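Local coordinates for oxidoreductase (PDB 4R82), which uses NADH to reduce FAD, supplying by free diffusion the FADH2 needed by a halogenase and a monooxygenase in the biosynthesis of the enediyne antibiotic C-1027, at residues Thr35-Gly40 with Pro80-Ser85; His132-Ile137 with Val153-Arg158. All coordinates share one frame; numbering follows the deposited sequence.

Contact 1: residues Thr35-Gly40 with Pro80-Ser85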
ATOM      1  N   THR A  35       6.001  -5.430   6.039  1.00 10.13           N
ATOM      2  CA  THR A  35       5.435  -6.515   6.832  1.00 10.10           C
ATOM      3  C   THR A  35       6.192  -7.799   6.564  1.00 11.22           C
ATOM      4  O   THR A  35       6.958  -7.900   5.593  1.00 12.20           O
ATOM      5  CB  THR A  35       3.953  -6.786   6.485  1.00 10.62           C
ATOM      6  OG1 THR A  35       3.876  -7.463   5.224  1.00 13.17           O
ATOM      7  CG2 THR A  35       3.165  -5.484   6.407  1.00 11.64           C
ATOM      8  N   VAL A  36       5.975  -8.787   7.422  1.00  8.54           N
ATOM      9  CA  VAL A  36       6.323 -10.162   7.065  1.00  8.00           C
ATOM     10  C   VAL A  36       5.005 -10.908   7.028  1.00 11.66           C
ATOM     11  O   VAL A  36       4.245 -10.902   8.007  1.00 11.96           O
ATOM     12  CB  VAL A  36       7.279 -10.820   8.072  1.00 11.25           C
ATOM     13  CG1 VAL A  36       7.499 -12.288   7.718  1.00 11.58           C
ATOM     14  CG2 VAL A  36       8.621 -10.085   8.094  1.00 11.28           C
ATOM     15  N   VAL A  37       4.718 -11.521   5.887  1.00 10.30           N
ATOM     16  CA  VAL A  37       3.562 -12.390   5.762  1.00 11.22           C
ATOM     17  C   VAL A  37       3.982 -13.799   6.150  1.00 10.44           C
ATOM     18  O   VAL A  37       5.021 -14.281   5.691  1.00 10.80           O
ATOM     19  CB  VAL A  37       3.040 -12.390   4.314  1.00  9.54           C
ATOM     20  CG1 VAL A  37       1.915 -13.417   4.136  1.00 11.31           C
ATOM     21  CG2 VAL A  37       2.546 -10.996   3.935  1.00  9.55           C
ATOM     22  N   THR A  38       3.186 -14.466   6.983  1.00  8.40           N
ATOM     23  CA  THR A  38       3.523 -15.830   7.366  1.00  8.91           C
ATOM     24  C   THR A  38       2.355 -16.783   7.180  1.00  9.69           C
ATOM     25  O   THR A  38       1.185 -16.374   7.177  1.00 11.72           O
ATOM     26  CB  THR A  38       4.017 -15.923   8.825  1.00 13.04           C
ATOM     27  OG1 THR A  38       3.019 -15.376   9.702  1.00 12.52           O
ATOM     28  CG2 THR A  38       5.320 -15.147   9.011  1.00 12.05           C
ATOM     29  N   VAL A  39       2.692 -18.056   7.022  1.00 12.77           N
ATOM     30  CA  VAL A  39       1.692 -19.116   6.977  1.00 10.16           C
ATOM     31  C   VAL A  39       2.129 -20.268   7.854  1.00 14.14           C
ATOM     32  O   VAL A  39       3.320 -20.414   8.155  1.00 14.18           O
ATOM     33  CB  VAL A  39       1.477 -19.646   5.536  1.00 12.65           C
ATOM     34  CG1 VAL A  39       0.909 -18.557   4.642  1.00 12.26           C
ATOM     35  CG2 VAL A  39       2.787 -20.186   4.970  1.00 13.07           C
ATOM     36  N   GLY A  40       1.157 -21.077   8.273  1.00 11.59           N
ATOM     37  CA  GLY A  40       1.431 -22.289   9.015  1.00 12.94           C
ATOM     38  C   GLY A  40       1.459 -23.466   8.064  1.00 16.90           C
ATOM     39  O   GLY A  40       2.134 -23.420   7.031  1.00 16.91           O
ATOM     40  N   PRO A  80      -5.762 -21.905   4.030  1.00 14.45           N
ATOM     41  CA  PRO A  80      -6.957 -21.065   4.159  1.00 15.31           C
ATOM     42  C   PRO A  80      -6.721 -19.732   4.866  1.00 14.66           C
ATOM     43  O   PRO A  80      -7.581 -18.846   4.800  1.00 16.69           O
ATOM     44  CB  PRO A  80      -7.894 -21.937   5.004  1.00 14.91           C
ATOM     45  CG  PRO A  80      -6.951 -22.697   5.905  1.00 17.55           C
ATOM     46  CD  PRO A  80      -5.759 -23.019   4.996  1.00 17.27           C
ATOM     47  N   THR A  81      -5.583 -19.581   5.537  1.00 11.44           N
ATOM     48  CA  THR A  81      -5.339 -18.380   6.332  1.00 10.76           C
ATOM     49  C   THR A  81      -3.890 -17.961   6.239  1.00 16.29           C
ATOM     50  O   THR A  81      -3.026 -18.781   5.929  1.00 16.76           O
ATOM     51  CB  THR A  81      -5.639 -18.584   7.844  1.00 16.68           C
ATOM     52  OG1 THR A  81      -4.826 -19.646   8.354  1.00 22.70           O
ATOM     53  CG2 THR A  81      -7.108 -18.904   8.097  1.00 15.61           C
ATOM     54  N   PHE A  82      -3.626 -16.688   6.516  1.00 14.08           N
ATOM     55  CA  PHE A  82      -2.254 -16.196   6.587  1.00 12.25           C
ATOM     56  C   PHE A  82      -2.172 -15.145   7.672  1.00 13.50           C
ATOM     57  O   PHE A  82      -3.192 -14.704   8.194  1.00 13.61           O
ATOM     58  CB  PHE A  82      -1.740 -15.636   5.240  1.00 13.39           C
ATOM     59  CG  PHE A  82      -2.494 -14.421   4.727  1.00 11.61           C
ATOM     60  CD1 PHE A  82      -3.609 -14.577   3.916  1.00 16.13           C
ATOM     61  CD2 PHE A  82      -2.089 -13.127   5.052  1.00 13.40           C
ATOM     62  CE1 PHE A  82      -4.302 -13.479   3.425  1.00 14.91           C
ATOM     63  CE2 PHE A  82      -2.784 -12.017   4.571  1.00 13.06           C
ATOM     64  CZ  PHE A  82      -3.894 -12.195   3.756  1.00 13.20           C
ATOM     65  N   ALA A  83      -0.962 -14.769   8.051  1.00 10.29           N
ATOM     66  CA  ALA A  83      -0.824 -13.716   9.039  1.00 11.82           C
ATOM     67  C   ALA A  83       0.060 -12.616   8.500  1.00  9.46           C
ATOM     68  O   ALA A  83       0.910 -12.843   7.617  1.00 11.74           O
ATOM     69  CB  ALA A  83      -0.278 -14.251  10.354  1.00 11.04           C
ATOM     70  N   VAL A  84      -0.170 -11.415   9.014  1.00  8.57           N
ATOM     71  CA  VAL A  84       0.658 -10.270   8.648  1.00  7.66           C
ATOM     72  C   VAL A  84       1.263  -9.676   9.914  1.00 10.59           C
ATOM     73  O   VAL A  84       0.540  -9.365  10.862  1.00 11.90           O
ATOM     74  CB  VAL A  84      -0.186  -9.191   7.928  1.00 10.62           C
ATOM     75  CG1 VAL A  84       0.674  -7.954   7.596  1.00 12.75           C
ATOM     76  CG2 VAL A  84      -0.831  -9.753   6.673  1.00 12.20           C
ATOM     77  N   SER A  85       2.591  -9.503   9.929  1.00  9.01           N
ATOM     78  CA  SER A  85       3.248  -8.846  11.041  1.00 11.22           C
ATOM     79  C   SER A  85       3.806  -7.546  10.504  1.00 10.64           C
ATOM     80  O   SER A  85       4.698  -7.561   9.645  1.00 11.00           O
ATOM     81  CB  SER A  85       4.383  -9.714  11.598  1.00 11.42           C
ATOM     82  OG  SER A  85       3.890 -10.945  12.107  1.00 12.57           O
TER
HETATM   83  O   HOH W   1       3.135 -12.607  10.030  1.00 12.59           O
HETATM   84  O   HOH W   2      -1.589 -20.217   7.871  1.00 19.60           O

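Contact 2: residues His132-Ile137 with Val153-Arg158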
ATOM      1  N   HIS A 132      -0.157  -7.505  14.680  1.00  9.37           N
ATOM      2  CA  HIS A 132      -0.357  -8.807  14.033  1.00  9.41           C
ATOM      3  C   HIS A 132      -1.785  -8.855  13.524  1.00 11.34           C
ATOM      4  O   HIS A 132      -2.715  -8.486  14.251  1.00 12.65           O
ATOM      5  CB  HIS A 132      -0.188  -9.947  15.048  1.00 12.34           C
ATOM      6  CG  HIS A 132       1.200 -10.094  15.591  1.00  9.57           C
ATOM      7  ND1 HIS A 132       1.450 -10.621  16.838  1.00 12.53           N
ATOM      8  CD2 HIS A 132       2.412  -9.813  15.050  1.00 13.24           C
ATOM      9  CE1 HIS A 132       2.755 -10.646  17.051  1.00 17.32           C
ATOM     10  NE2 HIS A 132       3.361 -10.160  15.980  1.00 15.02           N
ATOM     11  N   LEU A 133      -1.974  -9.329  12.296  1.00 12.47           N
ATOM     12  CA  LEU A 133      -3.319  -9.544  11.770  1.00 11.37           C
ATOM     13  C   LEU A 133      -3.372 -10.973  11.281  1.00 11.72           C
ATOM     14  O   LEU A 133      -2.476 -11.417  10.578  1.00 14.78           O
ATOM     15  CB  LEU A 133      -3.618  -8.613  10.592  1.00 15.98           C
ATOM     16  CG  LEU A 133      -3.589  -7.096  10.798  1.00 19.35           C
ATOM     17  CD1 LEU A 133      -2.178  -6.544  10.621  1.00 16.99           C
ATOM     18  CD2 LEU A 133      -4.579  -6.396   9.857  1.00 26.32           C
ATOM     19  N   GLU A 134      -4.400 -11.706  11.676  1.00  9.60           N
ATOM     20  CA  GLU A 134      -4.606 -13.044  11.142  1.00 11.70           C
ATOM     21  C   GLU A 134      -5.825 -13.008  10.238  1.00 13.80           C
ATOM     22  O   GLU A 134      -6.889 -12.510  10.634  1.00 14.98           O
ATOM     23  CB  GLU A 134      -4.763 -14.053  12.283  1.00 15.61           C
ATOM     24  CG  GLU A 134      -3.467 -14.191  13.089  1.00 18.08           C
ATOM     25  CD  GLU A 134      -3.601 -15.104  14.286  1.00 25.95           C
ATOM     26  OE1 GLU A 134      -3.557 -16.335  14.095  1.00 23.77           O
ATOM     27  OE2 GLU A 134      -3.731 -14.586  15.417  1.00 31.62           O
ATOM     28  N   CYS A 135      -5.667 -13.528   9.023  1.00 11.94           N
ATOM     29  CA  CYS A 135      -6.643 -13.301   7.970  1.00 11.60           C
ATOM     30  C   CYS A 135      -7.059 -14.588   7.303  1.00 14.55           C
ATOM     31  O   CYS A 135      -6.239 -15.483   7.115  1.00 16.97           O
ATOM     32  CB  CYS A 135      -6.033 -12.413   6.892  1.00 12.47           C
ATOM     33  SG  CYS A 135      -5.411 -10.843   7.526  1.00 19.03           S
ATOM     34  N   ALA A 136      -8.328 -14.667   6.916  1.00 11.58           N
ATOM     35  CA  ALA A 136      -8.817 -15.808   6.160  1.00 12.13           C
ATOM     36  C   ALA A 136      -8.816 -15.425   4.692  1.00 16.90           C
ATOM     37  O   ALA A 136      -9.313 -14.356   4.329  1.00 16.24           O
ATOM     38  CB  ALA A 136     -10.225 -16.158   6.604  1.00 13.64           C
ATOM     39  N   ILE A 137      -8.270 -16.285   3.838  1.00 12.76           N
ATOM     40  CA  ILE A 137      -8.235 -15.977   2.416  1.00 12.80           C
ATOM     41  C   ILE A 137      -9.655 -15.996   1.856  1.00 16.14           C
ATOM     42  O   ILE A 137     -10.398 -16.968   2.017  1.00 20.69           O
ATOM     43  CB  ILE A 137      -7.314 -16.932   1.654  1.00 15.21           C
ATOM     44  CG1 ILE A 137      -5.871 -16.651   2.072  1.00 21.31           C
ATOM     45  CG2 ILE A 137      -7.466 -16.707   0.172  1.00 19.72           C
ATOM     46  CD1 ILE A 137      -4.878 -17.662   1.619  1.00 24.55           C
ATOM     47  N   VAL A 153      -9.960 -10.063   7.912  1.00 14.06           N
ATOM     48  CA  VAL A 153      -9.270 -10.010   9.194  1.00 11.52           C
ATOM     49  C   VAL A 153     -10.108 -10.748  10.237  1.00 12.75           C
ATOM     50  O   VAL A 153     -11.259 -10.371  10.488  1.00 14.46           O
ATOM     51  CB  VAL A 153      -9.065  -8.555   9.657  1.00 11.98           C
ATOM     52  CG1 VAL A 153      -8.337  -8.524  11.000  1.00 14.20           C
ATOM     53  CG2 VAL A 153      -8.276  -7.770   8.597  1.00  9.63           C
ATOM     54  N   ILE A 154      -9.532 -11.814  10.808  1.00 11.25           N
ATOM     55  CA  ILE A 154     -10.221 -12.625  11.810  0.51 13.69           C
ATOM     56  C   ILE A 154      -9.911 -12.095  13.200  1.00 12.81           C
ATOM     57  O   ILE A 154     -10.793 -12.009  14.066  1.00 17.22           O
ATOM     58  CB  ILE A 154      -9.780 -14.097  11.745  0.51 17.67           C
ATOM     59  CG1 ILE A 154     -10.012 -14.661  10.345  0.51 19.25           C
ATOM     60  CG2 ILE A 154     -10.506 -14.928  12.804  0.51 19.14           C
ATOM     61  CD1 ILE A 154     -11.389 -14.383   9.808  0.51 16.85           C
ATOM     62  N   THR A 155      -8.655 -11.747  13.418  1.00 12.85           N
ATOM     63  CA  THR A 155      -8.286 -11.148  14.684  1.00 16.82           C
ATOM     64  C   THR A 155      -7.071 -10.286  14.448  1.00 13.09           C
ATOM     65  O   THR A 155      -6.371 -10.446  13.449  1.00 13.21           O
ATOM     66  CB  THR A 155      -7.994 -12.205  15.777  1.00 24.17           C
ATOM     67  OG1 THR A 155      -7.856 -11.558  17.054  1.00 25.44           O
ATOM     68  CG2 THR A 155      -6.725 -12.953  15.460  1.00 25.14           C
ATOM     69  N   ALA A 156      -6.839  -9.341  15.347  1.00 13.70           N
ATOM     70  CA  ALA A 156      -5.631  -8.542  15.259  1.00 12.20           C
ATOM     71  C   ALA A 156      -5.235  -8.099  16.647  1.00 11.54           C
ATOM     72  O   ALA A 156      -6.085  -8.022  17.540  1.00 13.23           O
ATOM     73  CB  ALA A 156      -5.833  -7.341  14.334  1.00 15.03           C
ATOM     74  N   THR A 157      -3.941  -7.844  16.833  1.00 11.61           N
ATOM     75  CA  THR A 157      -3.433  -7.351  18.109  1.00 13.72           C
ATOM     76  C   THR A 157      -2.432  -6.262  17.771  1.00 14.56           C
ATOM     77  O   THR A 157      -1.732  -6.366  16.764  1.00 14.83           O
ATOM     78  CB  THR A 157      -2.735  -8.461  18.910  1.00 20.53           C
ATOM     79  OG1 THR A 157      -3.703  -9.441  19.320  1.00 21.09           O
ATOM     80  CG2 THR A 157      -2.071  -7.887  20.152  1.00 22.49           C
ATOM     81  N   ARG A 158      -2.380  -5.210  18.584  1.00 10.60           N
ATOM     82  CA  ARG A 158      -1.428  -4.136  18.308  1.00 11.90           C
ATOM     83  C   ARG A 158      -0.724  -3.674  19.581  1.00 12.11           C
ATOM     84  O   ARG A 158      -1.231  -3.867  20.683  1.00 14.33           O
ATOM     85  CB  ARG A 158      -2.113  -2.969  17.589  1.00 16.89           C
ATOM     86  CG  ARG A 158      -3.189  -2.278  18.397  1.00 15.30           C
ATOM     87  CD  ARG A 158      -3.961  -1.263  17.541  1.00 17.65           C
ATOM     88  NE  ARG A 158      -3.110  -0.153  17.120  1.00 16.26           N
ATOM     89  CZ  ARG A 158      -2.983   0.993  17.785  1.00 19.86           C
ATOM     90  NH1 ARG A 158      -3.656   1.204  18.912  1.00 21.77           N
ATOM     91  NH2 ARG A 158      -2.176   1.937  17.315  1.00 19.82           N
TER

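Contact 1: residues Thr35-Gly40 with Pro80-Ser85
Two antiparallel strands, 35-39 and 81-86, pair within the main sheet of the flavin reductase domain, where strand 45-49 flanks the first and strand 131-143 the second; the sheet is consistent with the split barrel of the FMN-binding clan. The pairing illustrates how one strand pair can serve two differently built faces. V36 with S85 and T38 with A83 are hydrogen-bonded pairs, each closed by two backbone bonds; V37 with V84 between them is non-hydrogen-bonded. V36 N reaches S85 O at 2.8 Å in the carbonyl plane, whereas T38 N approaches A83 O from 30° above the plane of the A83 carbonyl.

On the face of V36, T38, A83 and S85, a water donates to V36 O (2.9 Å) and T38 OG1 (2.8 Å) and bonds S85 OG (2.8 Å). Both hydroxyls have a further partner, P124 O for T38 OG1 and I126 N for S85 OG, so strand 124-126 closes over this side.

The face of V37 and V84 is mainly apolar. The V84 side chain, its CG1 anti to the backbone N, crosses T35 obliquely and meets T35 CB at 3.7 Å; the exception, T35 OG1, bonds A49 O, next to the FAD-binding N50. The F82 ring (chi1 63°) takes V84 CG2 at its edge and V37 CG1 obliquely, 4.1 Å from CD2. F82 CB meets V39 CG1 at 4.0 Å, and L76 of helix 71-78 touches both side chains.

Buried hydroxyls on one face are thus satisfied by a shared water and backbone groups; the other is held mainly by hydrocarbon packing.

Contact 2: residues His132-Ile137 with Val153-Arg158
Segments 132-137 and 153-158, parts of the two arms (131-143 and 146-158) of a beta hairpin, run antiparallel at 166° and are regular until a classic beta bulge shifts their register by one residue. H132 pairs with T157 and E134 with T155 as hydrogen-bonded pairs, with L133 and A156 between them as a non-hydrogen-bonded one. At the bulge I154 and T155 both face E134, whose carbonyl oxygen takes I154 N at 2.7 Å, nearly along the C=O axis, and a weak bond from T155 N at 3.4 Å. Beyond it C135 pairs with V153.

The bulge also lets I154 CD1 meet A136 CB at 3.8 Å. On the face of L133, C135, V153 and A156, the L133 and V153 side chains cross obliquely, CD2 to CG2 4.1 Å, and L133 CG rests against A156 CB. On the other face E134 and T155 run alongside each other in the same direction: T155 CG2, wedged between its own N and C, sits 3.4 Å from E134 OE2. E134 OE1 is gripped by the backbone N of both S121 and E120.

R158 also forms salt bridges with D29 and E13 of the second subunit. Two N-H groups thus probably help keep a buried carboxylate ionised, in a hairpin whose 156-158 end is extended by a strand of that subunit, while V153 stays with P60 and V62 of its own chain.

Contacts 1 and 2 are successive steps across one sheet, their centres about 9 Å apart, because strands 81-86 and 131-143 are neighbours. Probable hydrogen bonds join them: V84 N to L133 O and P80 O to I137 N, each 2.8 Å. S85 OG also packs on H132 CD2 at 3.5 Å, and I126 serves both contacts, through its N to S85 and its O to H132. The side chain of FAD-binding V66 is about 6 Å from that of V37 but about 12 Å from that of C135. T35 lies about 7 Å from bound FAD, L133 about 10 Å from a bound NAD. Both touch the second subunit, contact 1 through T35 on its F30 and contact 2 through the sheet pairing of A156-R158.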